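Local coordinates for protein cytochrome C2 (Rhodospirillum rubrum, PDB 3C2C) that carries electrons as a soluble haem protein of the cytochrome c family, probably serving photosynthetic electron transport in this purple bacterium, at residues 48-51 / 52-55; 60-64 / 65-69; 103-106 / 107-111. All coordinates share one frame; numbering follows the deposited sequence.

Contact 1 (48-51 / 52-55). With HEM (protoporphyrin IX containing Fe), chain B.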
ATOM      1  N   TYR A  48      -5.319   3.913  11.266  1.00  6.60           N
ATOM      2  CA  TYR A  48      -5.839   3.917   9.844  1.00  3.70           C
ATOM      3  C   TYR A  48      -7.252   4.453   9.680  1.00  4.20           C
ATOM      4  O   TYR A  48      -8.023   4.362  10.710  1.00  8.50           O
ATOM      5  CB  TYR A  48      -5.919   2.486   9.422  1.00  3.30           C
ATOM      6  CG  TYR A  48      -4.613   1.812   9.057  1.00  3.50           C
ATOM      7  CD1 TYR A  48      -4.024   2.025   7.790  1.00  3.30           C
ATOM      8  CD2 TYR A  48      -4.029   1.096  10.082  1.00  6.40           C
ATOM      9  CE1 TYR A  48      -2.768   1.405   7.639  1.00  6.80           C
ATOM     10  CE2 TYR A  48      -2.761   0.449   9.874  1.00  5.70           C
ATOM     11  CZ  TYR A  48      -2.181   0.605   8.612  1.00  4.30           C
ATOM     12  OH  TYR A  48      -1.060  -0.142   8.330  1.00  5.50           O
ATOM     13  N   SER A  49      -7.573   4.974   8.553  1.00  9.20           N
ATOM     14  CA  SER A  49      -9.016   5.313   8.197  1.00  9.30           C
ATOM     15  C   SER A  49      -9.885   3.965   8.444  1.00 13.50           C
ATOM     16  O   SER A  49      -9.338   2.835   8.340  1.00 10.80           O
ATOM     17  CB  SER A  49      -9.195   5.646   6.722  1.00  8.80           C
ATOM     18  OG  SER A  49      -8.525   6.904   6.588  1.00  7.70           O
ATOM     19  N   GLU A  50     -11.136   4.099   8.868  1.00 10.80           N
ATOM     20  CA  GLU A  50     -11.977   2.951   9.217  1.00  8.20           C
ATOM     21  C   GLU A  50     -12.056   2.013   8.067  1.00  5.80           C
ATOM     22  O   GLU A  50     -12.022   0.823   8.304  1.00  8.50           O
ATOM     23  CB  GLU A  50     -13.366   3.486   9.488  1.00 11.30           C
ATOM     24  CG  GLU A  50     -14.001   2.362  10.285  1.00 28.90           C
ATOM     25  CD  GLU A  50     -15.484   2.305  10.790  1.00 32.30           C
ATOM     26  OE1 GLU A  50     -15.609   1.259  11.631  1.00 33.80           O
ATOM     27  OE2 GLU A  50     -16.079   3.348  10.452  1.00 28.70           O
ATOM     28  N   SER A  51     -11.984   2.516   6.857  1.00  6.80           N
ATOM     29  CA  SER A  51     -12.076   1.744   5.651  1.00  7.40           C
ATOM     30  C   SER A  51     -11.035   0.630   5.527  1.00 14.50           C
ATOM     31  O   SER A  51     -11.282  -0.488   4.987  1.00 13.00           O
ATOM     32  CB  SER A  51     -11.993   2.572   4.336  1.00 14.10           C
ATOM     33  OG  SER A  51     -10.761   3.126   4.189  1.00 13.40           O
ATOM     34  N   TYR A  52      -9.873   0.742   6.101  1.00 11.50           N
ATOM     35  CA  TYR A  52      -8.763  -0.256   6.079  1.00  8.60           C
ATOM     36  C   TYR A  52      -9.030  -1.280   7.141  1.00  7.50           C
ATOM     37  O   TYR A  52      -8.766  -2.437   6.732  1.00  9.80           O
ATOM     38  CB  TYR A  52      -7.257   0.341   6.364  1.00  6.60           C
ATOM     39  CG  TYR A  52      -6.884   1.273   5.111  1.00  5.90           C
ATOM     40  CD1 TYR A  52      -5.935   0.856   4.204  1.00  3.70           C
ATOM     41  CD2 TYR A  52      -7.443   2.594   5.000  1.00 10.30           C
ATOM     42  CE1 TYR A  52      -5.649   1.668   3.120  1.00  6.90           C
ATOM     43  CE2 TYR A  52      -7.200   3.356   3.814  1.00  6.90           C
ATOM     44  CZ  TYR A  52      -6.233   2.917   2.920  1.00  6.90           C
ATOM     45  OH  TYR A  52      -5.846   3.778   1.908  1.00  6.70           O
ATOM     46  N   THR A  53      -9.580  -0.904   8.195  1.00  8.00           N
ATOM     47  CA  THR A  53     -10.004  -1.864   9.217  1.00  6.30           C
ATOM     48  C   THR A  53     -11.109  -2.846   8.748  1.00 16.50           C
ATOM     49  O   THR A  53     -11.201  -4.057   9.063  1.00 16.80           O
ATOM     50  CB  THR A  53     -10.552  -0.797  10.301  1.00 17.40           C
ATOM     51  OG1 THR A  53      -9.278  -0.503  10.997  1.00 22.40           O
ATOM     52  CG2 THR A  53     -11.714  -1.193  11.111  1.00 29.20           C
ATOM     53  N   GLU A  54     -11.961  -2.430   7.883  1.00 18.90           N
ATOM     54  CA  GLU A  54     -13.109  -3.064   7.201  1.00  9.20           C
ATOM     55  C   GLU A  54     -12.476  -3.783   6.032  1.00 15.60           C
ATOM     56  O   GLU A  54     -12.820  -4.952   6.213  1.00 13.20           O
ATOM     57  CB  GLU A  54     -13.962  -1.912   6.503  1.00  5.00           C
ATOM     58  CG  GLU A  54     -14.813  -1.225   7.544  1.00 13.30           C
ATOM     59  CD  GLU A  54     -15.712  -0.096   7.062  1.00 16.90           C
ATOM     60  OE1 GLU A  54     -15.393   0.788   6.260  1.00 21.20           O
ATOM     61  OE2 GLU A  54     -16.937  -0.041   7.456  1.00 21.90           O
ATOM     62  N   MET A  55     -11.440  -3.520   5.197  1.00  8.70           N
ATOM     63  CA  MET A  55     -10.877  -4.414   4.281  1.00  6.70           C
ATOM     64  C   MET A  55     -10.318  -5.558   5.153  1.00 10.30           C
ATOM     65  O   MET A  55     -10.276  -6.778   4.697  1.00 13.20           O
ATOM     66  CB  MET A  55      -9.774  -3.779   3.348  1.00  9.00           C
ATOM     67  CG  MET A  55     -10.609  -2.605   2.698  1.00  7.80           C
ATOM     68  SD  MET A  55      -9.484  -2.055   1.355  1.00 14.70           S
ATOM     69  CE  MET A  55      -8.057  -1.689   2.266  1.00 18.00           C
TER
HETATM   70  CHA HEM B 113      -1.236   3.612   3.276  1.00  2.00           C
HETATM   71  CHB HEM B 113       1.743   2.098  -0.342  1.00  2.00           C
HETATM   72  CHC HEM B 113       2.724   6.804  -1.376  1.00  2.00           C
HETATM   73  CHD HEM B 113       0.174   8.249   2.441  1.00  2.10           C
HETATM   74  C1A HEM B 113      -0.547   2.874   2.292  1.00  4.30           C
HETATM   75  C2A HEM B 113      -0.689   1.441   2.131  1.00  6.60           C
HETATM   76  C3A HEM B 113       0.198   1.019   1.241  1.00  3.10           C
HETATM   77  C4A HEM B 113       0.790   2.203   0.604  1.00  2.00           C
HETATM   78  CMA HEM B 113       0.338  -0.466   0.684  1.00  3.10           C
HETATM   79  CAA HEM B 113      -1.639   0.548   3.055  1.00  7.00           C
HETATM   80  CBA HEM B 113      -0.939  -0.277   4.197  1.00  3.80           C
HETATM   81  CGA HEM B 113      -1.885  -1.004   5.084  1.00  3.60           C
HETATM   82  O1A HEM B 113      -3.085  -1.325   4.660  1.00  5.20           O
HETATM   83  O2A HEM B 113      -1.375  -1.439   6.128  1.00  5.10           O
HETATM   84  C1B HEM B 113       2.366   3.312  -0.792  1.00  2.60           C
HETATM   85  C2B HEM B 113       3.246   3.323  -1.913  1.00  4.10           C
HETATM   86  C3B HEM B 113       3.440   4.636  -2.165  1.00  3.80           C
HETATM   87  C4B HEM B 113       2.631   5.455  -1.372  1.00  2.00           C
HETATM   88  CMB HEM B 113       3.971   2.054  -2.491  1.00  3.50           C
HETATM   89  CAB HEM B 113       4.245   5.258  -3.412  1.00  6.00           C
HETATM   90  CBB HEM B 113       4.202   4.559  -4.686  1.00  5.10           C
HETATM   91  C1C HEM B 113       2.098   7.540  -0.463  1.00  3.80           C
HETATM   92  C2C HEM B 113       2.282   9.078  -0.300  1.00  3.30           C
HETATM   93  C3C HEM B 113       1.442   9.449   0.654  1.00  4.80           C
HETATM   94  C4C HEM B 113       1.026   8.232   1.367  1.00  2.80           C
HETATM   95  CMC HEM B 113       2.936   9.820  -1.459  1.00  2.70           C
HETATM   96  CAC HEM B 113       1.143  10.877   1.179  1.00 11.30           C
HETATM   97  CBC HEM B 113       0.981  11.984   0.396  1.00 13.30           C
HETATM   98  C1D HEM B 113      -0.466   7.140   2.954  1.00  2.40           C
HETATM   99  C2D HEM B 113      -1.402   7.137   4.026  1.00  3.40           C
HETATM  100  C3D HEM B 113      -1.776   5.866   4.266  1.00  5.70           C
HETATM  101  C4D HEM B 113      -1.183   5.022   3.299  1.00  3.00           C
HETATM  102  CMD HEM B 113      -1.764   8.503   4.733  1.00  7.60           C
HETATM  103  CAD HEM B 113      -2.848   5.377   5.300  1.00  3.60           C
HETATM  104  CBD HEM B 113      -4.194   5.742   4.684  1.00  5.30           C
HETATM  105  CGD HEM B 113      -5.370   5.822   5.631  1.00 10.90           C
HETATM  106  O1D HEM B 113      -5.394   5.128   6.683  1.00  7.10           O
HETATM  107  O2D HEM B 113      -6.404   6.516   5.226  1.00 10.30           O
HETATM  108  NA  HEM B 113       0.354   3.262   1.373  1.00  3.60           N
HETATM  109  NB  HEM B 113       1.915   4.637  -0.542  1.00  2.00           N
HETATM  110  NC  HEM B 113       1.316   7.133   0.570  1.00  2.90           N
HETATM  111  ND  HEM B 113      -0.340   5.835   2.450  1.00  2.30           N
HETATM  112 FE   HEM B 113       0.820   5.222   0.994  1.00  7.20          FE
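Y48 and Y52 lie one turn apart where the chain enters helix 50-57, and their side chains cross at about a right angle: CD1 of Y48 rests 3.9 Å from CB of Y52. The ring planes are inclined by only 29° but slid so far apart that they hardly overlap, so this is no real stack. The dense side is the one at the haem, where Y52 CE2 lies 3.6 Å from propionate O2D while Y48 and S49 meet the two propionates. CG of Y48 stands anti to its own carbonyl carbon (chi1 -77°), which carries OH out to propionate O2A at 2.6 Å in a bond that is weak; the same OH also bonds K43 N. The other propionate is gripped twice by S49, whose N donates to O1D almost straight (167°) and whose OG donates to O2D at 2.6 Å. S49 O in turn takes Y52 N at 3.1 Å, well above the carbonyl plane, and lies at the edge of the Y52 ring. The buried hydroxyl of Y52 is met by S89 and Y70, and that of S51 by K88 O. The outer side is looser: E50 runs outward, while E54 lies back along the turn, its CG near E50 O; E50 OE1 and E54 OE2, like charges, stand 4.6 Å apart. Helix 74-82 packs on the inner face, V78 touching S51 and Y52, F77 and K81 touching M55.

Contact 2 (60-64 / 65-69). With HEM (protoporphyrin IX containing Fe), chain B.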
ATOM      1  N   LEU A  60      -8.923  -8.979   3.450  1.00  7.10           N
ATOM      2  CA  LEU A  60      -8.084  -8.562   2.287  1.00  6.20           C
ATOM      3  C   LEU A  60      -6.626  -8.552   2.803  1.00  9.10           C
ATOM      4  O   LEU A  60      -6.282  -8.030   3.856  1.00 14.90           O
ATOM      5  CB  LEU A  60      -8.445  -7.109   1.888  1.00  7.70           C
ATOM      6  CG  LEU A  60      -7.770  -6.738   0.567  1.00 12.50           C
ATOM      7  CD1 LEU A  60      -8.624  -5.798  -0.163  1.00 12.10           C
ATOM      8  CD2 LEU A  60      -6.501  -5.890   1.057  1.00 17.50           C
ATOM      9  N   THR A  61      -5.833  -9.143   1.976  1.00 12.70           N
ATOM     10  CA  THR A  61      -4.369  -9.295   2.099  1.00  9.20           C
ATOM     11  C   THR A  61      -3.788  -8.523   0.846  1.00 11.60           C
ATOM     12  O   THR A  61      -4.352  -8.293  -0.256  1.00 12.90           O
ATOM     13  CB  THR A  61      -3.875 -10.662   2.377  1.00  4.50           C
ATOM     14  OG1 THR A  61      -3.924 -11.329   1.107  1.00 10.40           O
ATOM     15  CG2 THR A  61      -4.350 -11.422   3.521  1.00 13.40           C
ATOM     16  N   TRP A  62      -2.467  -7.995   1.056  1.00  7.90           N
ATOM     17  CA  TRP A  62      -1.767  -7.206   0.023  1.00 10.20           C
ATOM     18  C   TRP A  62      -0.972  -8.131  -0.904  1.00 14.50           C
ATOM     19  O   TRP A  62       0.239  -8.109  -1.083  1.00 12.80           O
ATOM     20  CB  TRP A  62      -0.855  -6.181   0.697  1.00  7.40           C
ATOM     21  CG  TRP A  62      -1.587  -4.947   1.278  1.00  9.70           C
ATOM     22  CD1 TRP A  62      -1.502  -4.678   2.688  1.00  4.10           C
ATOM     23  CD2 TRP A  62      -2.604  -4.203   0.705  1.00  7.40           C
ATOM     24  NE1 TRP A  62      -2.470  -3.649   2.915  1.00  4.00           N
ATOM     25  CE2 TRP A  62      -3.016  -3.288   1.721  1.00  4.40           C
ATOM     26  CE3 TRP A  62      -3.051  -4.040  -0.621  1.00  4.40           C
ATOM     27  CZ2 TRP A  62      -3.929  -2.136   1.553  1.00  7.30           C
ATOM     28  CZ3 TRP A  62      -3.939  -2.922  -0.750  1.00  4.50           C
ATOM     29  CH2 TRP A  62      -4.394  -2.081   0.292  1.00  5.00           C
ATOM     30  N   THR A  63      -1.664  -8.799  -1.781  1.00  9.90           N
ATOM     31  CA  THR A  63      -1.319  -9.617  -2.933  1.00  9.30           C
ATOM     32  C   THR A  63      -0.741  -8.596  -3.973  1.00  7.60           C
ATOM     33  O   THR A  63      -1.090  -7.344  -4.021  1.00  9.80           O
ATOM     34  CB  THR A  63      -2.873 -10.097  -3.583  1.00  9.10           C
ATOM     35  OG1 THR A  63      -3.104 -11.273  -2.480  1.00 25.30           O
ATOM     36  CG2 THR A  63      -2.378 -11.229  -4.569  1.00 31.50           C
ATOM     37  N   GLU A  64      -0.116  -9.118  -4.945  1.00  5.70           N
ATOM     38  CA  GLU A  64       0.312  -8.392  -6.139  1.00  6.30           C
ATOM     39  C   GLU A  64      -0.803  -7.752  -6.817  1.00 12.20           C
ATOM     40  O   GLU A  64      -0.618  -6.578  -7.206  1.00 10.80           O
ATOM     41  CB  GLU A  64       1.159  -9.129  -7.229  1.00  9.80           C
ATOM     42  CG  GLU A  64       1.781  -8.527  -8.401  1.00 15.30           C
ATOM     43  CD  GLU A  64       2.442  -9.443  -9.390  1.00 13.40           C
ATOM     44  OE1 GLU A  64       2.176  -9.642 -10.661  1.00 24.30           O
ATOM     45  OE2 GLU A  64       3.104 -10.267  -8.769  1.00 21.20           O
ATOM     46  N   ALA A  65      -1.950  -8.533  -6.972  1.00 13.40           N
ATOM     47  CA  ALA A  65      -3.032  -7.799  -7.640  1.00  5.80           C
ATOM     48  C   ALA A  65      -3.766  -6.729  -6.843  1.00  6.10           C
ATOM     49  O   ALA A  65      -4.202  -5.685  -7.352  1.00 10.90           O
ATOM     50  CB  ALA A  65      -3.923  -9.043  -8.056  1.00 13.00           C
ATOM     51  N   ASN A  66      -3.890  -6.999  -5.551  1.00  3.90           N
ATOM     52  CA  ASN A  66      -4.566  -5.875  -4.759  1.00  7.10           C
ATOM     53  C   ASN A  66      -3.563  -4.686  -4.627  1.00  7.80           C
ATOM     54  O   ASN A  66      -4.056  -3.491  -4.687  1.00 13.30           O
ATOM     55  CB  ASN A  66      -4.808  -6.428  -3.319  1.00  8.30           C
ATOM     56  CG  ASN A  66      -6.179  -7.026  -3.151  1.00 15.80           C
ATOM     57  OD1 ASN A  66      -6.880  -6.941  -4.169  1.00 16.10           O
ATOM     58  ND2 ASN A  66      -6.317  -8.142  -2.371  1.00 14.60           N
ATOM     59  N   LEU A  67      -2.238  -5.051  -4.455  1.00  4.90           N
ATOM     60  CA  LEU A  67      -1.373  -3.705  -4.503  1.00  6.80           C
ATOM     61  C   LEU A  67      -1.426  -2.961  -5.755  1.00  7.70           C
ATOM     62  O   LEU A  67      -1.618  -1.801  -5.848  1.00  7.70           O
ATOM     63  CB  LEU A  67      -0.014  -4.412  -4.224  1.00 10.60           C
ATOM     64  CG  LEU A  67       0.245  -4.671  -2.746  1.00  6.30           C
ATOM     65  CD1 LEU A  67       1.525  -5.519  -2.637  1.00 12.10           C
ATOM     66  CD2 LEU A  67       0.385  -3.425  -1.875  1.00 11.50           C
ATOM     67  N   ALA A  68      -1.578  -3.688  -6.829  1.00  5.30           N
ATOM     68  CA  ALA A  68      -1.618  -3.107  -8.215  1.00  3.30           C
ATOM     69  C   ALA A  68      -2.800  -2.232  -8.217  1.00  9.90           C
ATOM     70  O   ALA A  68      -2.717  -1.209  -8.917  1.00 13.50           O
ATOM     71  CB  ALA A  68      -1.339  -4.021  -9.349  1.00  5.70           C
ATOM     72  N   ALA A  69      -4.056  -2.724  -8.025  1.00  9.60           N
ATOM     73  CA  ALA A  69      -5.278  -1.907  -8.124  1.00 10.90           C
ATOM     74  C   ALA A  69      -5.245  -0.735  -7.124  1.00 11.50           C
ATOM     75  O   ALA A  69      -5.691   0.385  -7.394  1.00 12.10           O
ATOM     76  CB  ALA A  69      -6.301  -2.922  -7.748  1.00 10.10           C
TER
HETATM   77  CHA HEM B 113      -1.236   3.612   3.276  1.00  2.00           C
HETATM   78  CHB HEM B 113       1.743   2.098  -0.342  1.00  2.00           C
HETATM   79  CHC HEM B 113       2.724   6.804  -1.376  1.00  2.00           C
HETATM   80  CHD HEM B 113       0.174   8.249   2.441  1.00  2.10           C
HETATM   81  C1A HEM B 113      -0.547   2.874   2.292  1.00  4.30           C
HETATM   82  C2A HEM B 113      -0.689   1.441   2.131  1.00  6.60           C
HETATM   83  C3A HEM B 113       0.198   1.019   1.241  1.00  3.10           C
HETATM   84  C4A HEM B 113       0.790   2.203   0.604  1.00  2.00           C
HETATM   85  CMA HEM B 113       0.338  -0.466   0.684  1.00  3.10           C
HETATM   86  CAA HEM B 113      -1.639   0.548   3.055  1.00  7.00           C
HETATM   87  CBA HEM B 113      -0.939  -0.277   4.197  1.00  3.80           C
HETATM   88  CGA HEM B 113      -1.885  -1.004   5.084  1.00  3.60           C
HETATM   89  O1A HEM B 113      -3.085  -1.325   4.660  1.00  5.20           O
HETATM   90  O2A HEM B 113      -1.375  -1.439   6.128  1.00  5.10           O
HETATM   91  C1B HEM B 113       2.366   3.312  -0.792  1.00  2.60           C
HETATM   92  C2B HEM B 113       3.246   3.323  -1.913  1.00  4.10           C
HETATM   93  C3B HEM B 113       3.440   4.636  -2.165  1.00  3.80           C
HETATM   94  C4B HEM B 113       2.631   5.455  -1.372  1.00  2.00           C
HETATM   95  CMB HEM B 113       3.971   2.054  -2.491  1.00  3.50           C
HETATM   96  CAB HEM B 113       4.245   5.258  -3.412  1.00  6.00           C
HETATM   97  CBB HEM B 113       4.202   4.559  -4.686  1.00  5.10           C
HETATM   98  C1C HEM B 113       2.098   7.540  -0.463  1.00  3.80           C
HETATM   99  C2C HEM B 113       2.282   9.078  -0.300  1.00  3.30           C
HETATM  100  C3C HEM B 113       1.442   9.449   0.654  1.00  4.80           C
HETATM  101  C4C HEM B 113       1.026   8.232   1.367  1.00  2.80           C
HETATM  102  CMC HEM B 113       2.936   9.820  -1.459  1.00  2.70           C
HETATM  103  CAC HEM B 113       1.143  10.877   1.179  1.00 11.30           C
HETATM  104  CBC HEM B 113       0.981  11.984   0.396  1.00 13.30           C
HETATM  105  C1D HEM B 113      -0.466   7.140   2.954  1.00  2.40           C
HETATM  106  C2D HEM B 113      -1.402   7.137   4.026  1.00  3.40           C
HETATM  107  C3D HEM B 113      -1.776   5.866   4.266  1.00  5.70           C
HETATM  108  C4D HEM B 113      -1.183   5.022   3.299  1.00  3.00           C
HETATM  109  CMD HEM B 113      -1.764   8.503   4.733  1.00  7.60           C
HETATM  110  CAD HEM B 113      -2.848   5.377   5.300  1.00  3.60           C
HETATM  111  CBD HEM B 113      -4.194   5.742   4.684  1.00  5.30           C
HETATM  112  CGD HEM B 113      -5.370   5.822   5.631  1.00 10.90           C
HETATM  113  O1D HEM B 113      -5.394   5.128   6.683  1.00  7.10           O
HETATM  114  O2D HEM B 113      -6.404   6.516   5.226  1.00 10.30           O
HETATM  115  NA  HEM B 113       0.354   3.262   1.373  1.00  3.60           N
HETATM  116  NB  HEM B 113       1.915   4.637  -0.542  1.00  2.00           N
HETATM  117  NC  HEM B 113       1.316   7.133   0.570  1.00  2.90           N
HETATM  118  ND  HEM B 113      -0.340   5.835   2.450  1.00  2.30           N
HETATM  119 FE   HEM B 113       0.820   5.222   0.994  1.00  7.20          FE
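The backbone makes an inverse gamma turn centred on W62 and then enters helix 64-72, with T63 at the N-cap position and T63 O accepting L67 N at 2.6 Å, nearly straight at 170°. T63's own side chain makes no capping bond. Instead N66 reaches back from the first turn: its ND2 donates to T61 O at 2.9 Å, head-on to the carbonyl and with the oxygen only 7° out of the amide plane, so the bond fixes the rotation of the amide. T61 O also takes T63 N, weakly, across the gamma turn. L60 comes at the N66 amide from the opposite direction, CG 3.6 Å from N66 ND2, while its CD2 sits over one face of the W62 indole, toward the rim. W62 and L67 cross at about a right angle, L67 CD2 approaching W62 CE3 to 3.7 Å, and the same methyl also faces haem CMA. With CG anti to the carbonyl carbon (chi1 -76°), the indole swings toward the haem, and NE1 donates to propionate O1A at 3.0 Å through a rather bent bond. Were W62 an alanine, propionate O1A would probably lose its indole donor and a gap would open beside L67 CD2 and L60 CD2. Y70 also meets the indole, and I105 of helix 98-108 lies against L67. The chemistry is thus divided: an amide ties loop to helix, W62 and L67 pack beside the haem with L60 against the indole, and one indole N-H brings a polar donor to the propionate, where it would tend to stabilise the negative charge.

Contact 3 (103-106 / 107-111)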
ATOM      1  N   ASN A 103       7.020  -2.664 -11.259  1.00 11.60           N
ATOM      2  CA  ASN A 103       8.392  -2.431 -10.618  1.00  4.40           C
ATOM      3  C   ASN A 103       8.283  -2.116  -9.128  1.00  8.40           C
ATOM      4  O   ASN A 103       8.935  -2.870  -8.355  1.00  9.50           O
ATOM      5  CB  ASN A 103       9.008  -1.359 -11.482  1.00  6.60           C
ATOM      6  CG  ASN A 103       9.384  -1.712 -12.943  1.00 12.70           C
ATOM      7  OD1 ASN A 103       9.435  -2.944 -13.315  1.00 14.70           O
ATOM      8  ND2 ASN A 103       9.907  -0.720 -13.680  1.00 15.80           N
ATOM      9  N   VAL A 104       7.453  -1.191  -8.697  1.00  8.50           N
ATOM     10  CA  VAL A 104       7.294  -0.887  -7.216  1.00  2.90           C
ATOM     11  C   VAL A 104       6.934  -2.105  -6.433  1.00  5.40           C
ATOM     12  O   VAL A 104       7.294  -2.414  -5.279  1.00  9.40           O
ATOM     13  CB  VAL A 104       6.227   0.210  -6.846  1.00  7.50           C
ATOM     14  CG1 VAL A 104       6.842   0.833  -5.584  1.00 10.60           C
ATOM     15  CG2 VAL A 104       6.447   1.215  -7.948  1.00 22.60           C
ATOM     16  N   ILE A 105       5.987  -2.957  -7.084  1.00  8.50           N
ATOM     17  CA  ILE A 105       5.529  -4.157  -6.406  1.00  5.80           C
ATOM     18  C   ILE A 105       6.644  -5.191  -6.241  1.00  2.00           C
ATOM     19  O   ILE A 105       6.622  -5.877  -5.268  1.00  5.10           O
ATOM     20  CB  ILE A 105       4.207  -4.871  -7.209  1.00  8.20           C
ATOM     21  CG1 ILE A 105       3.047  -3.897  -6.839  1.00 10.10           C
ATOM     22  CG2 ILE A 105       3.974  -6.239  -6.443  1.00  7.90           C
ATOM     23  CD1 ILE A 105       1.894  -3.435  -7.773  1.00 19.30           C
ATOM     24  N   ALA A 106       7.388  -5.286  -7.330  1.00  5.40           N
ATOM     25  CA  ALA A 106       8.487  -6.219  -7.346  1.00  7.50           C
ATOM     26  C   ALA A 106       9.436  -5.788  -6.253  1.00  7.30           C
ATOM     27  O   ALA A 106       9.903  -6.664  -5.513  1.00  8.40           O
ATOM     28  CB  ALA A 106       9.162  -5.946  -8.762  1.00  8.50           C
ATOM     29  N   TYR A 107       9.509  -4.481  -5.993  1.00  5.40           N
ATOM     30  CA  TYR A 107      10.468  -4.062  -4.816  1.00  3.60           C
ATOM     31  C   TYR A 107       9.788  -4.119  -3.451  1.00  9.20           C
ATOM     32  O   TYR A 107      10.509  -4.786  -2.660  1.00  7.10           O
ATOM     33  CB  TYR A 107      10.786  -2.533  -4.992  1.00  4.70           C
ATOM     34  CG  TYR A 107      11.485  -1.912  -3.826  1.00  9.40           C
ATOM     35  CD1 TYR A 107      12.754  -2.373  -3.351  1.00 11.40           C
ATOM     36  CD2 TYR A 107      10.756  -1.011  -3.010  1.00  7.50           C
ATOM     37  CE1 TYR A 107      13.329  -1.770  -2.205  1.00  8.50           C
ATOM     38  CE2 TYR A 107      11.312  -0.377  -1.855  1.00  9.90           C
ATOM     39  CZ  TYR A 107      12.697  -0.745  -1.588  1.00 12.90           C
ATOM     40  OH  TYR A 107      13.175  -0.157  -0.384  1.00 13.30           O
ATOM     41  N   LEU A 108       8.451  -3.992  -3.288  1.00  6.60           N
ATOM     42  CA  LEU A 108       7.793  -4.391  -2.066  1.00  3.80           C
ATOM     43  C   LEU A 108       7.992  -5.892  -1.735  1.00  8.40           C
ATOM     44  O   LEU A 108       7.963  -6.207  -0.480  1.00  9.10           O
ATOM     45  CB  LEU A 108       6.366  -4.005  -1.966  1.00  8.00           C
ATOM     46  CG  LEU A 108       6.131  -2.582  -2.256  1.00  5.00           C
ATOM     47  CD1 LEU A 108       4.762  -1.964  -2.424  1.00  6.70           C
ATOM     48  CD2 LEU A 108       6.688  -1.850  -1.073  1.00  8.50           C
ATOM     49  N   LYS A 109       8.273  -6.755  -2.753  1.00  6.30           N
ATOM     50  CA  LYS A 109       8.320  -8.098  -2.384  1.00  4.60           C
ATOM     51  C   LYS A 109       9.568  -8.486  -1.731  1.00  6.50           C
ATOM     52  O   LYS A 109       9.580  -9.501  -1.010  1.00 10.40           O
ATOM     53  CB  LYS A 109       8.380  -8.937  -3.688  1.00 10.40           C
ATOM     54  CG  LYS A 109       6.842  -9.022  -4.206  1.00 10.60           C
ATOM     55  CD  LYS A 109       6.872 -10.286  -5.285  1.00 15.50           C
ATOM     56  CE  LYS A 109       5.960 -10.048  -6.382  1.00 28.80           C
ATOM     57  NZ  LYS A 109       6.023 -11.096  -7.515  1.00 26.20           N
ATOM     58  N   THR A 110      10.592  -7.590  -1.864  1.00  6.80           N
ATOM     59  CA  THR A 110      11.881  -7.873  -1.176  1.00  5.90           C
ATOM     60  C   THR A 110      11.905  -7.353   0.286  1.00  5.80           C
ATOM     61  O   THR A 110      12.735  -7.812   1.047  1.00  7.20           O
ATOM     62  CB  THR A 110      12.943  -6.974  -1.939  1.00  3.20           C
ATOM     63  OG1 THR A 110      13.054  -7.251  -3.388  1.00 13.80           O
ATOM     64  CG2 THR A 110      12.902  -5.665  -1.384  1.00  2.00           C
ATOM     65  N   LEU A 111      10.990  -6.624   0.855  1.00  3.30           N
ATOM     66  CA  LEU A 111      10.929  -6.128   2.171  1.00  5.20           C
ATOM     67  C   LEU A 111       9.976  -7.080   3.025  1.00  7.90           C
ATOM     68  O   LEU A 111       8.994  -6.684   3.642  1.00 10.10           O
ATOM     69  CB  LEU A 111      10.207  -4.689   2.120  1.00  5.50           C
ATOM     70  CG  LEU A 111      10.654  -3.760   1.047  1.00  8.90           C
ATOM     71  CD1 LEU A 111       9.853  -2.462   1.295  1.00 10.30           C
ATOM     72  CD2 LEU A 111      12.180  -3.340   1.414  1.00 11.20           C
TER
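V104 O takes L108 N at 2.8 Å, the shortest bond between 103-106 and 107-111, and it is fairly straight at 160°. Apolar carbon crowds the same oxygen: L108 CG comes to 3.2 Å, and Y107 CB lies 3.5 Å away with the oxygen near the plane of the tyrosine ring, at its edge. Y107 has CG anti to the backbone N (chi1 170°), a torsion that leads the ring away from the preceding turn toward E8 and S11. Its N still bonds N103 O at 2.9 Å, lying in that carbonyl's plane, while N103 OD1 is hydrogen-bonded to D3 N. K109 N divides itself between I105 O (i to i+4), a weak and bent bond, and A106 O (i to i+3), which it meets at 3.2 Å from high above the carbonyl plane. The aliphatic start of the K109 side chain folds over the same two carbonyls, CB near A106 O and CG 3.3 Å from I105 O, before NZ leads off to a long, weak ion pair with E64. A type I turn spans L108 to L111. V104, I105 and L108 are buried, V104 against V10 of helix 4-10, I105 against helix 64-72, and L108 beside the haem. Apart from the N103 amide and the weak ion pair of K109, the contact is mainly backbone bonding, backed by apolar side chains on its buried side.

Contacts 1 and 2 both serve the haem: 48-55 meets both propionates with hydroxyls and a backbone N, whereas 60-69 offers one indole N-H and otherwise apolar carbon. They follow in series and touch, M55 O lying 2.9 Å from L60 N in a probable hydrogen bond, and both rest on helix 74-82. Contact 3 comes near the haem at L108 and meets contact 2 where I105 packs on A68 and L67 and where E64 and K109 form a long, weak ion pair. All are partly buried, contact 2 nearest the chain's centre, contacts 1 and 3 on opposite sides of it. The inner side is polar in contact 1, mixed in contact 2 and apolar in contact 3.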